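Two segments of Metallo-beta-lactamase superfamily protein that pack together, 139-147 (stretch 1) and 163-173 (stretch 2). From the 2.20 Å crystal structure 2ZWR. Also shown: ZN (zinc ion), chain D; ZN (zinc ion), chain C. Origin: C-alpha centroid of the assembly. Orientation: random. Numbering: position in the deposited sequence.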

# COMPACT_ATOMS: atom_id res chain seq x y z
N GLN A 139 -9.66 -1.69 10.91
CA GLN A 139 -8.37 -2.01 10.31
C GLN A 139 -7.93 -0.98 9.28
O GLN A 139 -8.76 -0.30 8.67
CB GLN A 139 -8.38 -3.42 9.70
CG GLN A 139 -9.21 -3.58 8.44
CD GLN A 139 -9.45 -5.04 8.10
OE1 GLN A 139 -8.60 -5.90 8.33
NE2 GLN A 139 -10.62 -5.32 7.55
N VAL A 140 -6.62 -0.88 9.09
CA VAL A 140 -6.06 0.10 8.18
C VAL A 140 -4.91 -0.53 7.39
O VAL A 140 -4.09 -1.29 7.94
CB VAL A 140 -5.65 1.42 8.93
CG1 VAL A 140 -4.45 1.20 9.86
CG2 VAL A 140 -5.38 2.56 7.94
N PHE A 141 -4.88 -0.25 6.10
CA PHE A 141 -3.78 -0.65 5.23
C PHE A 141 -3.02 0.64 4.97
O PHE A 141 -3.37 1.43 4.08
CB PHE A 141 -4.34 -1.29 3.94
CG PHE A 141 -5.07 -2.59 4.20
CD1 PHE A 141 -4.39 -3.81 4.13
CD2 PHE A 141 -6.41 -2.59 4.56
CE1 PHE A 141 -5.06 -5.02 4.41
CE2 PHE A 141 -7.09 -3.79 4.82
CZ PHE A 141 -6.42 -5.00 4.75
N SER A 142 -2.00 0.86 5.78
CA SER A 142 -1.38 2.18 5.89
C SER A 142 -0.01 2.27 5.20
O SER A 142 0.74 3.21 5.44
CB SER A 142 -1.27 2.57 7.37
OG SER A 142 -0.81 1.47 8.13
N GLY A 143 0.29 1.28 4.36
CA GLY A 143 1.53 1.28 3.60
C GLY A 143 2.77 1.44 4.46
O GLY A 143 2.95 0.74 5.46
N ASP A 144 3.63 2.38 4.07
CA ASP A 144 4.89 2.56 4.77
C ASP A 144 4.87 3.72 5.76
O ASP A 144 5.90 4.33 6.01
CB ASP A 144 6.04 2.74 3.77
CG ASP A 144 6.27 1.50 2.91
OD1 ASP A 144 5.55 0.49 3.10
OD2 ASP A 144 7.17 1.57 2.03
N LEU A 145 3.69 4.04 6.31
CA LEU A 145 3.59 5.07 7.36
C LEU A 145 4.16 4.54 8.69
O LEU A 145 5.10 5.09 9.26
CB LEU A 145 2.14 5.50 7.57
CG LEU A 145 1.62 6.72 6.78
N LEU A 146 3.57 3.44 9.15
CA LEU A 146 3.81 2.91 10.48
C LEU A 146 4.13 1.42 10.43
O LEU A 146 3.35 0.63 9.88
CB LEU A 146 2.57 3.16 11.34
CG LEU A 146 2.54 2.69 12.80
CD1 LEU A 146 3.55 3.45 13.68
CD2 LEU A 146 1.12 2.83 13.36
N PHE A 147 5.25 1.04 11.04
CA PHE A 147 5.65 -0.35 11.15
C PHE A 147 5.53 -0.83 12.58
O PHE A 147 5.28 -0.04 13.50
CB PHE A 147 7.08 -0.57 10.62
CG PHE A 147 7.27 -0.12 9.20
CD1 PHE A 147 6.33 -0.44 8.21
CD2 PHE A 147 8.39 0.63 8.84
CE1 PHE A 147 6.50 -0.02 6.88
CE2 PHE A 147 8.57 1.06 7.52
CZ PHE A 147 7.62 0.72 6.54
N ALA A 163 5.88 16.38 6.99
CA ALA A 163 4.61 15.80 6.55
C ALA A 163 4.41 14.43 7.22
O ALA A 163 3.31 14.13 7.68
CB ALA A 163 4.54 15.70 5.02
N LEU A 164 5.48 13.63 7.30
CA LEU A 164 5.39 12.28 7.86
C LEU A 164 4.89 12.29 9.30
O LEU A 164 3.99 11.54 9.66
CB LEU A 164 6.72 11.52 7.74
CG LEU A 164 6.81 10.08 8.27
CD1 LEU A 164 5.95 9.10 7.49
CD2 LEU A 164 8.23 9.60 8.22
N PHE A 165 5.47 13.14 10.14
CA PHE A 165 5.08 13.16 11.54
C PHE A 165 3.69 13.74 11.78
O PHE A 165 2.96 13.28 12.66
CB PHE A 165 6.18 13.76 12.43
CG PHE A 165 7.35 12.81 12.62
CD1 PHE A 165 7.28 11.76 13.55
CD2 PHE A 165 8.51 12.94 11.85
CE1 PHE A 165 8.34 10.87 13.71
CE2 PHE A 165 9.58 12.05 12.00
CZ PHE A 165 9.49 11.02 12.93
N ALA A 166 3.29 14.69 10.94
CA ALA A 166 1.91 15.16 10.92
C ALA A 166 0.95 14.03 10.49
O ALA A 166 -0.12 13.85 11.08
CB ALA A 166 1.77 16.37 10.01
N SER A 167 1.35 13.26 9.47
CA SER A 167 0.54 12.12 9.03
C SER A 167 0.39 11.07 10.12
O SER A 167 -0.69 10.49 10.29
CB SER A 167 1.10 11.51 7.76
OG SER A 167 0.82 12.33 6.64
N LEU A 168 1.46 10.83 10.87
CA LEU A 168 1.45 9.82 11.93
C LEU A 168 0.54 10.25 13.07
O LEU A 168 -0.16 9.42 13.65
CB LEU A 168 2.87 9.53 12.42
CG LEU A 168 3.82 8.76 11.49
CD1 LEU A 168 5.26 8.91 11.98
CD2 LEU A 168 3.44 7.29 11.36
N LYS A 169 0.56 11.55 13.39
CA LYS A 169 -0.34 12.14 14.37
C LYS A 169 -1.80 11.90 13.98
O LYS A 169 -2.61 11.52 14.82
CB LYS A 169 -0.05 13.63 14.54
CG LYS A 169 -0.61 14.24 15.82
N ARG A 170 -2.11 12.13 12.71
CA ARG A 170 -3.44 11.83 12.15
C ARG A 170 -3.82 10.36 12.29
O ARG A 170 -4.93 10.03 12.71
CB ARG A 170 -3.48 12.24 10.68
CG ARG A 170 -4.10 13.59 10.41
CD ARG A 170 -5.41 13.41 9.66
NE ARG A 170 -5.19 13.39 8.22
CZ ARG A 170 -6.05 12.94 7.32
NH1 ARG A 170 -7.24 12.46 7.68
NH2 ARG A 170 -5.72 12.98 6.03
N LEU A 171 -2.88 9.48 11.92
CA LEU A 171 -3.10 8.03 11.98
C LEU A 171 -3.36 7.56 13.41
O LEU A 171 -4.29 6.81 13.67
CB LEU A 171 -1.93 7.27 11.35
CG LEU A 171 -2.09 5.74 11.18
CD1 LEU A 171 -3.28 5.40 10.29
CD2 LEU A 171 -0.78 5.10 10.63
N LEU A 172 -2.54 8.03 14.34
CA LEU A 172 -2.63 7.62 15.75
C LEU A 172 -3.84 8.20 16.50
O LEU A 172 -4.01 7.91 17.68
CB LEU A 172 -1.32 7.94 16.48
CG LEU A 172 -0.22 6.87 16.50
CD1 LEU A 172 -0.67 5.59 17.22
CD2 LEU A 172 0.28 6.55 15.09
N SER A 173 -4.66 8.99 15.82
CA SER A 173 -5.90 9.50 16.39
C SER A 173 -7.10 8.58 16.08
O SER A 173 -8.20 8.76 16.64
CB SER A 173 -6.17 10.94 15.92
OG SER A 173 -6.83 10.96 14.66
ZN ZN D . 7.75 3.26 0.23
ZN ZN C . 7.84 0.00 0.75
O HOH W 1 8.72 1.46 -0.11

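The contact between the helix of residues 163-171 and the strand and turn of the other stretch is made mostly by aliphatic side chains, with a backbone carbonyl also in contact and no hydrogen bond across it among the modelled atoms. Leu-171, near the end of the helix, has the most surface covered. Its CA-to-CB bond points toward the other stretch, and with chi1 t and chi2 p its two methyls reach different neighbours: CD1 lies 4.2 Å from CG2 of Val-140, while CD2 lies 3.9 Å from CB of Leu-146 and 4.2 Å from both CB of Leu-145 and CB of Ser-142. A branched aliphatic side chain suits this place, since its methyls touch both Val-140 of the strand and Leu-145 of the turn, and it has no polar group to satisfy.

Leu-145 comes next. It closes a type II' turn, its N hydrogen-bonded to O of Ser-142 (3.2 Å), and packs against the helix one turn back from Leu-171: its O is 3.5 Å from CD2 of Leu-168, a van der Waals contact. Its CD1 and CD2 are not modelled.

The CA-to-CB bond of Leu-146 points toward the helix; its CB also meets CD2 of Leu-168 at 4.2 Å, and its CD2 reaches CD2 of Leu-172 at 4.2 Å. Both Leu-145 and Leu-146 are buried and offer the helix leucines apolar carbon, with no side-chain polar group needing a partner. Beside these leucines, Asp-144 sets out sideways and its end leads away from the helix, where its OD2 binds both zinc ions.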